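Local coordinates for protein nigritoxine (Vibrio nigripulchritudo, PDB 5M41) that acts as a bacterial toxin against crustaceans and insects, with a fold described as new, at residues A[17-28]-A[241-249]; A[101-109]-A[201-209]. All coordinates share one frame; numbering follows the deposited sequence.

Contact 1: A[17-28]-A[241-249]; sequences LGGINHSAVANR and TDELRAIQS
Leu244, near the end of helix 240-245, lies between Ile20 and Val25 and can be followed atom by atom. Leu244 CB packs on the branch methyl of Ile20, 4.0 Å from CG2, and equally on the tip CD1. From CG the fork divides: CD1 stays beside the tip of Ile20, while Leu244 CD2 crosses to Val25 and meets CG1 at 3.8 Å and CG2 just beyond. A leucine, forked at CG, suits a place where two beta-branched neighbours must be reached at once. Ile20 has CG1 anti to the carbonyl carbon (chi1 -67°), which puts CG1 against Arg245 CG, the two side chains crossing at about a right angle. In the first turn of helix 22-30, the small Ala24 lets two side chains close in on a single methyl: its CB touches Ile247 CG2 at 3.8 Å and Gln248 CD at 3.7 Å. Farther along, the aliphatic part of Arg28 lies against Ile247 CD1, while its guanidinium turns to Asp259 in a salt bridge.

Polar groups are joined through water. One molecule accepts from Asn21 N and donates to Leu244 O at 2.6 Å; another accepts a hydrogen bond from Asn21 ND2 and donates one to Gln248 OE1 at 2.7 Å, the amide planes of Asn21 and Gln248 standing 82° apart. A third links Arg28 NH1 to Ile247 O. Asn21 also caps the helix, OD1 accepting weakly from Ala24 N. The chemistry implies an interface held by aliphatic contact, with three waters bridging polar atoms across it and Arg374 and Asp259 serving others.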
loop_
_atom_site.group_PDB
_atom_site.type_symbol
_atom_site.label_atom_id
_atom_site.label_comp_id
_atom_site.label_asym_id
_atom_site.label_seq_id
_atom_site.Cartn_x
_atom_site.Cartn_y
_atom_site.Cartn_z
ATOM N N LEU A 17 -27.610 1.583 6.265
ATOM C CA LEU A 17 -26.687 2.731 5.997
ATOM C C LEU A 17 -26.162 2.775 4.548
ATOM O O LEU A 17 -25.125 2.186 4.234
ATOM C CB LEU A 17 -25.522 2.759 7.009
ATOM C CG LEU A 17 -25.777 3.384 8.396
ATOM C CD1 LEU A 17 -26.340 2.373 9.392
ATOM C CD2 LEU A 17 -24.496 4.006 8.940
ATOM N N GLY A 18 -26.898 3.474 3.681
ATOM C CA GLY A 18 -26.411 3.812 2.344
ATOM C C GLY A 18 -27.418 4.070 1.227
ATOM O O GLY A 18 -27.575 5.211 0.755
ATOM N N GLY A 19 -28.094 3.014 0.788
ATOM C CA GLY A 19 -28.821 3.063 -0.486
ATOM C C GLY A 19 -27.852 2.915 -1.658
ATOM O O GLY A 19 -26.647 2.706 -1.466
ATOM N N ILE A 20 -28.365 3.030 -2.877
ATOM C CA ILE A 20 -27.534 2.865 -4.070
ATOM C C ILE A 20 -26.910 4.188 -4.517
ATOM O O ILE A 20 -27.596 5.203 -4.585
ATOM C CB ILE A 20 -28.334 2.242 -5.228
ATOM C CG1 ILE A 20 -28.704 0.794 -4.881
ATOM C CG2 ILE A 20 -27.515 2.260 -6.535
ATOM C CD1 ILE A 20 -29.811 0.230 -5.755
ATOM N N ASN A 21 -25.611 4.175 -4.835
ATOM C CA ASN A 21 -25.011 5.345 -5.475
ATOM C C ASN A 21 -25.368 5.348 -6.960
ATOM O O ASN A 21 -24.672 4.743 -7.780
ATOM C CB ASN A 21 -23.500 5.396 -5.251
ATOM C CG ASN A 21 -22.889 6.665 -5.769
ATOM O OD1 ASN A 21 -23.502 7.361 -6.562
ATOM N ND2 ASN A 21 -21.673 6.979 -5.327
ATOM N N HIS A 22 -26.469 6.020 -7.304
ATOM C CA HIS A 22 -27.008 5.941 -8.685
ATOM C C HIS A 22 -26.100 6.533 -9.725
ATOM O O HIS A 22 -26.056 6.043 -10.842
ATOM C CB HIS A 22 -28.360 6.627 -8.801
ATOM C CG HIS A 22 -29.388 6.116 -7.832
ATOM N ND1 HIS A 22 -29.883 4.850 -7.885
ATOM C CD2 HIS A 22 -30.018 6.745 -6.767
ATOM C CE1 HIS A 22 -30.785 4.687 -6.887
ATOM N NE2 HIS A 22 -30.867 5.847 -6.211
ATOM N N SER A 23 -25.400 7.609 -9.396
ATOM C CA SER A 23 -24.476 8.173 -10.358
ATOM C C SER A 23 -23.303 7.240 -10.685
ATOM O O SER A 23 -22.837 7.218 -11.809
ATOM C CB SER A 23 -24.004 9.569 -9.935
ATOM O OG SER A 23 -23.261 9.507 -8.741
ATOM N N ALA A 24 -22.838 6.459 -9.715
ATOM C CA ALA A 24 -21.746 5.508 -9.963
ATOM C C ALA A 24 -22.184 4.413 -10.942
ATOM O O ALA A 24 -21.420 4.016 -11.814
ATOM C CB ALA A 24 -21.283 4.866 -8.659
ATOM N N VAL A 25 -23.405 3.907 -10.780
ATOM C CA VAL A 25 -23.958 2.934 -11.724
ATOM C C VAL A 25 -24.149 3.581 -13.109
ATOM O O VAL A 25 -23.622 3.092 -14.123
ATOM C CB VAL A 25 -25.294 2.366 -11.180
ATOM C CG1 VAL A 25 -25.898 1.390 -12.165
ATOM C CG2 VAL A 25 -25.071 1.692 -9.827
ATOM N N ALA A 26 -24.867 4.704 -13.130
ATOM C CA ALA A 26 -25.166 5.418 -14.355
ATOM C C ALA A 26 -23.887 5.827 -15.118
ATOM O O ALA A 26 -23.865 5.698 -16.326
ATOM C CB ALA A 26 -26.009 6.643 -14.055
ATOM N N ASN A 27 -22.856 6.321 -14.405
ATOM C CA ASN A 27 -21.563 6.637 -15.025
ATOM C C ASN A 27 -20.896 5.454 -15.724
ATOM O O ASN A 27 -20.381 5.614 -16.838
ATOM C CB ASN A 27 -20.571 7.255 -14.036
ATOM C CG ASN A 27 -20.981 8.650 -13.599
ATOM O OD1 ASN A 27 -21.775 9.316 -14.264
ATOM N ND2 ASN A 27 -20.450 9.091 -12.458
ATOM N N ARG A 28 -20.889 4.284 -15.087
ATOM C CA ARG A 28 -20.343 3.120 -15.776
ATOM C C ARG A 28 -21.040 2.909 -17.122
ATOM O O ARG A 28 -20.374 2.621 -18.134
ATOM C CB ARG A 28 -20.436 1.814 -14.967
ATOM C CG ARG A 28 -19.576 1.706 -13.715
ATOM C CD ARG A 28 -18.096 2.045 -13.882
ATOM N NE ARG A 28 -17.339 1.427 -14.988
ATOM C CZ ARG A 28 -16.486 0.404 -14.871
ATOM N NH1 ARG A 28 -16.359 -0.246 -13.713
ATOM N NH2 ARG A 28 -15.793 -0.027 -15.936
ATOM N N THR A 241 -29.659 -5.921 -6.655
ATOM C CA THR A 241 -29.548 -4.718 -5.818
ATOM C C THR A 241 -28.198 -4.651 -5.107
ATOM O O THR A 241 -27.596 -3.585 -5.023
ATOM C CB THR A 241 -30.721 -4.648 -4.800
ATOM O OG1 THR A 241 -31.960 -4.629 -5.517
ATOM C CG2 THR A 241 -30.663 -3.404 -3.906
ATOM N N ASP A 242 -27.723 -5.783 -4.591
ATOM C CA ASP A 242 -26.431 -5.800 -3.907
ATOM C C ASP A 242 -25.287 -5.492 -4.852
ATOM O O ASP A 242 -24.362 -4.813 -4.464
ATOM C CB ASP A 242 -26.196 -7.136 -3.202
ATOM C CG ASP A 242 -27.043 -7.273 -1.933
ATOM O OD1 ASP A 242 -27.448 -6.246 -1.361
ATOM O OD2 ASP A 242 -27.305 -8.400 -1.515
ATOM N N GLU A 243 -25.355 -5.991 -6.085
ATOM C CA GLU A 243 -24.341 -5.642 -7.097
ATOM C C GLU A 243 -24.295 -4.139 -7.346
ATOM O O GLU A 243 -23.211 -3.568 -7.460
ATOM C CB GLU A 243 -24.573 -6.400 -8.401
ATOM C CG GLU A 243 -24.149 -7.860 -8.342
ATOM C CD GLU A 243 -22.701 -8.036 -7.911
ATOM O OE1 GLU A 243 -21.785 -7.298 -8.391
ATOM O OE2 GLU A 243 -22.480 -8.921 -7.065
ATOM N N LEU A 244 -25.458 -3.479 -7.381
ATOM C CA LEU A 244 -25.457 -2.012 -7.540
ATOM C C LEU A 244 -24.937 -1.334 -6.292
ATOM O O LEU A 244 -24.207 -0.327 -6.379
ATOM C CB LEU A 244 -26.843 -1.452 -7.903
ATOM C CG LEU A 244 -27.493 -1.881 -9.224
ATOM C CD1 LEU A 244 -28.621 -0.929 -9.565
ATOM C CD2 LEU A 244 -26.533 -1.894 -10.407
ATOM N N ARG A 245 -25.299 -1.867 -5.127
ATOM C CA ARG A 245 -24.795 -1.313 -3.881
ATOM C C ARG A 245 -23.259 -1.413 -3.811
ATOM O O ARG A 245 -22.608 -0.531 -3.264
ATOM C CB ARG A 245 -25.432 -2.013 -2.673
ATOM C CG ARG A 245 -26.901 -1.658 -2.487
ATOM C CD ARG A 245 -27.515 -2.462 -1.351
ATOM N NE ARG A 245 -26.812 -2.240 -0.090
ATOM C CZ ARG A 245 -27.096 -1.274 0.771
ATOM N NH1 ARG A 245 -28.086 -0.419 0.530
ATOM N NH2 ARG A 245 -26.391 -1.181 1.890
ATOM N N ALA A 246 -22.703 -2.473 -4.391
ATOM C CA ALA A 246 -21.262 -2.766 -4.307
ATOM C C ALA A 246 -20.475 -2.360 -5.565
ATOM O O ALA A 246 -19.338 -2.796 -5.755
ATOM C CB ALA A 246 -21.051 -4.259 -3.996
ATOM N N ILE A 247 -21.086 -1.547 -6.422
ATOM C CA ILE A 247 -20.475 -1.121 -7.702
ATOM C C ILE A 247 -19.068 -0.504 -7.571
ATOM O O ILE A 247 -18.235 -0.681 -8.445
ATOM C CB ILE A 247 -21.431 -0.190 -8.527
ATOM C CG1 ILE A 247 -20.857 0.139 -9.899
ATOM C CG2 ILE A 247 -21.642 1.155 -7.862
ATOM C CD1 ILE A 247 -20.902 -1.009 -10.875
ATOM N N GLN A 248 -18.805 0.220 -6.489
ATOM C CA GLN A 248 -17.462 0.783 -6.269
ATOM C C GLN A 248 -16.660 -0.011 -5.217
ATOM O O GLN A 248 -15.696 0.493 -4.663
ATOM C CB GLN A 248 -17.574 2.268 -5.888
ATOM C CG GLN A 248 -18.158 3.100 -7.026
ATOM C CD GLN A 248 -18.104 4.601 -6.753
ATOM O OE1 GLN A 248 -18.493 5.046 -5.697
ATOM N NE2 GLN A 248 -17.642 5.372 -7.730
ATOM N N SER A 249 -17.065 -1.246 -4.933
ATOM C CA SER A 249 -16.358 -2.036 -3.918
ATOM C C SER A 249 -15.117 -2.693 -4.536
ATOM O O SER A 249 -15.015 -2.808 -5.767
ATOM C CB SER A 249 -17.284 -3.080 -3.272
ATOM O OG SER A 249 -17.519 -4.128 -4.180
HETATM O O HOH W 1 -23.965 1.871 -4.941
HETATM O O HOH W 2 -20.158 5.169 -3.595
HETATM O O HOH W 3 -17.551 0.311 -10.996
#

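Contact 2: A[101-109]-A[201-209]; sequences VNLNSPDKP and TLLLDVLPR
The guanidinium of Arg209 carries Pro109 on one face, with CB 3.6 Å above the plane and over its centre, and meets backbone carbonyls at its edge. Arg209 NH1 and NH2 both grip Ser105 O, at 2.7 and 2.9 Å; NH1 also donates to Leu103 O, and NH2 more weakly to Pro106 O. The side chain is extended from CG to NE, long enough to bring this many-donor group from helix 206-215 into the loop, and the proline and the edge bonds together restrict its rotation.

The second flat group, the Asn104 amide, reaches from the loop to the break between helices 195-203 and 206-215, its CG anti to the backbone N (chi1 -157°). Asn104 ND2 donates to a lone pair of Thr201 O at 2.9 Å, while Asn104 OD1 accepts from Asp205 N at 2.8 Å and weakly from Val206 N. An asparagine suits this place because one amide both gives and takes.

Leu103 CB also packs on Val206 CG2. Residues 102-105 form a type I beta turn, and Asn102 OD1 accepts from Asn104 N, an Asx turn, while Asn102 ND2 bonds Ser126 O. The arrangement is that of a beta-hairpin connection, between antiparallel strands 98-102 and 110-113, docked on a helix-helix junction.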
loop_
_atom_site.group_PDB
_atom_site.type_symbol
_atom_site.label_atom_id
_atom_site.label_comp_id
_atom_site.label_asym_id
_atom_site.label_seq_id
_atom_site.Cartn_x
_atom_site.Cartn_y
_atom_site.Cartn_z
ATOM N N VAL A 101 -41.039 -9.781 -24.170
ATOM C CA VAL A 101 -39.812 -9.758 -23.360
ATOM C C VAL A 101 -39.698 -8.432 -22.590
ATOM O O VAL A 101 -39.954 -7.357 -23.156
ATOM C CB VAL A 101 -38.567 -10.005 -24.234
ATOM C CG1 VAL A 101 -37.285 -9.921 -23.393
ATOM C CG2 VAL A 101 -38.662 -11.394 -24.913
ATOM N N ASN A 102 -39.355 -8.527 -21.299
ATOM C CA ASN A 102 -38.981 -7.394 -20.456
ATOM C C ASN A 102 -37.636 -7.744 -19.829
ATOM O O ASN A 102 -37.554 -8.478 -18.838
ATOM C CB ASN A 102 -40.034 -7.114 -19.354
ATOM C CG ASN A 102 -39.675 -5.908 -18.475
ATOM O OD1 ASN A 102 -38.601 -5.283 -18.626
ATOM N ND2 ASN A 102 -40.557 -5.589 -17.525
ATOM N N LEU A 103 -36.570 -7.205 -20.407
ATOM C CA LEU A 103 -35.233 -7.565 -19.948
ATOM C C LEU A 103 -34.960 -7.122 -18.522
ATOM O O LEU A 103 -34.037 -7.641 -17.880
ATOM C CB LEU A 103 -34.162 -7.012 -20.892
ATOM C CG LEU A 103 -34.231 -7.457 -22.350
ATOM C CD1 LEU A 103 -33.251 -6.618 -23.151
ATOM C CD2 LEU A 103 -33.924 -8.951 -22.511
ATOM N N ASN A 104 -35.752 -6.178 -18.012
ATOM C CA ASN A 104 -35.534 -5.662 -16.651
ATOM C C ASN A 104 -36.505 -6.216 -15.602
ATOM O O ASN A 104 -36.567 -5.695 -14.486
ATOM C CB ASN A 104 -35.582 -4.125 -16.630
ATOM C CG ASN A 104 -34.829 -3.540 -15.445
ATOM O OD1 ASN A 104 -33.757 -4.026 -15.109
ATOM N ND2 ASN A 104 -35.382 -2.515 -14.804
ATOM N N SER A 105 -37.286 -7.241 -15.951
ATOM C CA SER A 105 -38.230 -7.806 -14.979
ATOM C C SER A 105 -37.531 -8.808 -14.077
ATOM O O SER A 105 -36.905 -9.723 -14.572
ATOM C CB SER A 105 -39.389 -8.507 -15.677
ATOM O OG SER A 105 -40.282 -9.093 -14.725
ATOM N N PRO A 106 -37.651 -8.654 -12.754
ATOM C CA PRO A 106 -37.072 -9.649 -11.839
ATOM C C PRO A 106 -37.571 -11.084 -12.107
ATOM O O PRO A 106 -36.791 -12.036 -12.108
ATOM C CB PRO A 106 -37.564 -9.198 -10.464
ATOM C CG PRO A 106 -37.922 -7.759 -10.626
ATOM C CD PRO A 106 -38.342 -7.560 -12.051
ATOM N N ASP A 107 -38.854 -11.232 -12.378
ATOM C CA ASP A 107 -39.458 -12.547 -12.340
ATOM C C ASP A 107 -40.167 -12.944 -13.642
ATOM O O ASP A 107 -40.348 -14.123 -13.909
ATOM C CB ASP A 107 -40.403 -12.623 -11.139
ATOM C CG ASP A 107 -41.417 -11.497 -11.127
ATOM O OD1 ASP A 107 -42.620 -11.804 -11.038
ATOM O OD2 ASP A 107 -41.028 -10.303 -11.223
ATOM N N LYS A 108 -40.535 -11.958 -14.461
ATOM C CA LYS A 108 -41.175 -12.228 -15.760
ATOM C C LYS A 108 -40.347 -11.681 -16.923
ATOM O O LYS A 108 -40.809 -10.753 -17.644
ATOM C CB LYS A 108 -42.596 -11.625 -15.793
ATOM C CG LYS A 108 -43.595 -12.259 -14.836
ATOM C CD LYS A 108 -44.630 -13.098 -15.587
ATOM C CE LYS A 108 -44.066 -14.430 -16.095
ATOM N NZ LYS A 108 -44.653 -14.841 -17.403
ATOM N N PRO A 109 -39.118 -12.224 -17.127
ATOM C CA PRO A 109 -38.327 -11.670 -18.238
ATOM C C PRO A 109 -38.978 -11.950 -19.587
ATOM O O PRO A 109 -38.743 -11.210 -20.539
ATOM C CB PRO A 109 -36.968 -12.380 -18.114
ATOM C CG PRO A 109 -37.231 -13.580 -17.275
ATOM C CD PRO A 109 -38.360 -13.224 -16.354
ATOM N N THR A 201 -32.222 2.266 -12.244
ATOM C CA THR A 201 -33.418 1.475 -12.055
ATOM C C THR A 201 -33.733 0.645 -13.275
ATOM O O THR A 201 -34.121 -0.521 -13.160
ATOM C CB THR A 201 -34.631 2.383 -11.758
ATOM O OG1 THR A 201 -34.412 2.998 -10.506
ATOM C CG2 THR A 201 -35.923 1.576 -11.649
ATOM N N LEU A 202 -33.595 1.262 -14.443
ATOM C CA LEU A 202 -33.891 0.604 -15.711
ATOM C C LEU A 202 -32.882 -0.463 -16.118
ATOM O O LEU A 202 -33.141 -1.250 -17.038
ATOM C CB LEU A 202 -34.054 1.644 -16.829
ATOM C CG LEU A 202 -35.337 2.493 -16.697
ATOM C CD1 LEU A 202 -35.328 3.635 -17.701
ATOM C CD2 LEU A 202 -36.577 1.668 -16.898
ATOM N N LEU A 203 -31.751 -0.501 -15.421
ATOM C CA LEU A 203 -30.696 -1.472 -15.711
ATOM C C LEU A 203 -30.520 -2.515 -14.591
ATOM O O LEU A 203 -29.748 -3.448 -14.726
ATOM C CB LEU A 203 -29.364 -0.744 -15.993
ATOM C CG LEU A 203 -29.224 0.057 -17.301
ATOM C CD1 LEU A 203 -27.912 0.817 -17.338
ATOM C CD2 LEU A 203 -29.306 -0.858 -18.511
ATOM N N LEU A 204 -31.209 -2.330 -13.471
ATOM C CA LEU A 204 -31.037 -3.198 -12.289
ATOM C C LEU A 204 -30.951 -4.685 -12.633
ATOM O O LEU A 204 -29.997 -5.376 -12.254
ATOM C CB LEU A 204 -32.187 -2.950 -11.288
ATOM C CG LEU A 204 -32.277 -3.874 -10.058
ATOM C CD1 LEU A 204 -31.032 -3.690 -9.196
ATOM C CD2 LEU A 204 -33.560 -3.626 -9.234
ATOM N N ASP A 205 -31.948 -5.192 -13.349
ATOM C CA ASP A 205 -31.979 -6.615 -13.676
ATOM C C ASP A 205 -31.406 -6.928 -15.055
ATOM O O ASP A 205 -31.103 -8.066 -15.329
ATOM C CB ASP A 205 -33.386 -7.176 -13.526
ATOM C CG ASP A 205 -33.705 -7.553 -12.074
ATOM O OD1 ASP A 205 -33.420 -8.704 -11.706
ATOM O OD2 ASP A 205 -34.251 -6.713 -11.314
ATOM N N VAL A 206 -31.254 -5.912 -15.911
ATOM C CA VAL A 206 -30.629 -6.092 -17.235
ATOM C C VAL A 206 -29.154 -6.470 -17.093
ATOM O O VAL A 206 -28.649 -7.350 -17.792
ATOM C CB VAL A 206 -30.723 -4.805 -18.112
ATOM C CG1 VAL A 206 -29.993 -5.002 -19.440
ATOM C CG2 VAL A 206 -32.179 -4.418 -18.378
ATOM N N LEU A 207 -28.460 -5.796 -16.188
ATOM C CA LEU A 207 -27.008 -5.979 -16.057
ATOM C C LEU A 207 -26.587 -7.409 -15.702
ATOM O O LEU A 207 -25.738 -7.981 -16.393
ATOM C CB LEU A 207 -26.438 -4.960 -15.062
ATOM C CG LEU A 207 -26.476 -3.516 -15.576
ATOM C CD1 LEU A 207 -26.227 -2.492 -14.445
ATOM C CD2 LEU A 207 -25.456 -3.397 -16.707
ATOM N N PRO A 208 -27.173 -8.007 -14.625
ATOM C CA PRO A 208 -26.847 -9.405 -14.318
ATOM C C PRO A 208 -27.216 -10.371 -15.445
ATOM O O PRO A 208 -26.522 -11.358 -15.651
ATOM C CB PRO A 208 -27.710 -9.717 -13.062
ATOM C CG PRO A 208 -28.721 -8.617 -12.951
ATOM C CD PRO A 208 -28.088 -7.423 -13.623
ATOM N N ARG A 209 -28.296 -10.103 -16.173
ATOM C CA ARG A 209 -28.598 -10.933 -17.350
ATOM C C ARG A 209 -27.584 -10.738 -18.440
ATOM O O ARG A 209 -27.210 -11.696 -19.122
ATOM C CB ARG A 209 -30.007 -10.681 -17.901
ATOM C CG ARG A 209 -31.077 -11.020 -16.874
ATOM C CD ARG A 209 -32.481 -11.044 -17.468
ATOM N NE ARG A 209 -33.351 -11.701 -16.513
ATOM C CZ ARG A 209 -34.335 -11.113 -15.862
ATOM N NH1 ARG A 209 -34.636 -9.818 -16.066
ATOM N NH2 ARG A 209 -35.024 -11.829 -14.999
HETATM O O HOH W 4 -35.582 -4.735 -12.036
#

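Overall arrangement
Contact 2 is nested within the chain loop that contact 1 closes, and their centres lie 16 Å apart. The 201-209 segment packs on 241-249 through Leu204 and Leu207: Leu204 CD1 is 3.7 Å from Leu244 CD1 and 3.6 Å from Thr241 N, while Leu207 CD1 approaches Leu244 CD2 at 4.1 Å. Leu244 thus touches both 17-28 and 201-209. Helix 195-203, which leads into contact 2, also touches the start of helix 22-30, where His22 ND1 is hydrogen-bonded to Ser200 OG. The magnesium ion lies about 10 Å from the side chain of Leu202, and none of its three protein ligands, Val189, Glu192 and Asp195, lies in the segments of contact 2.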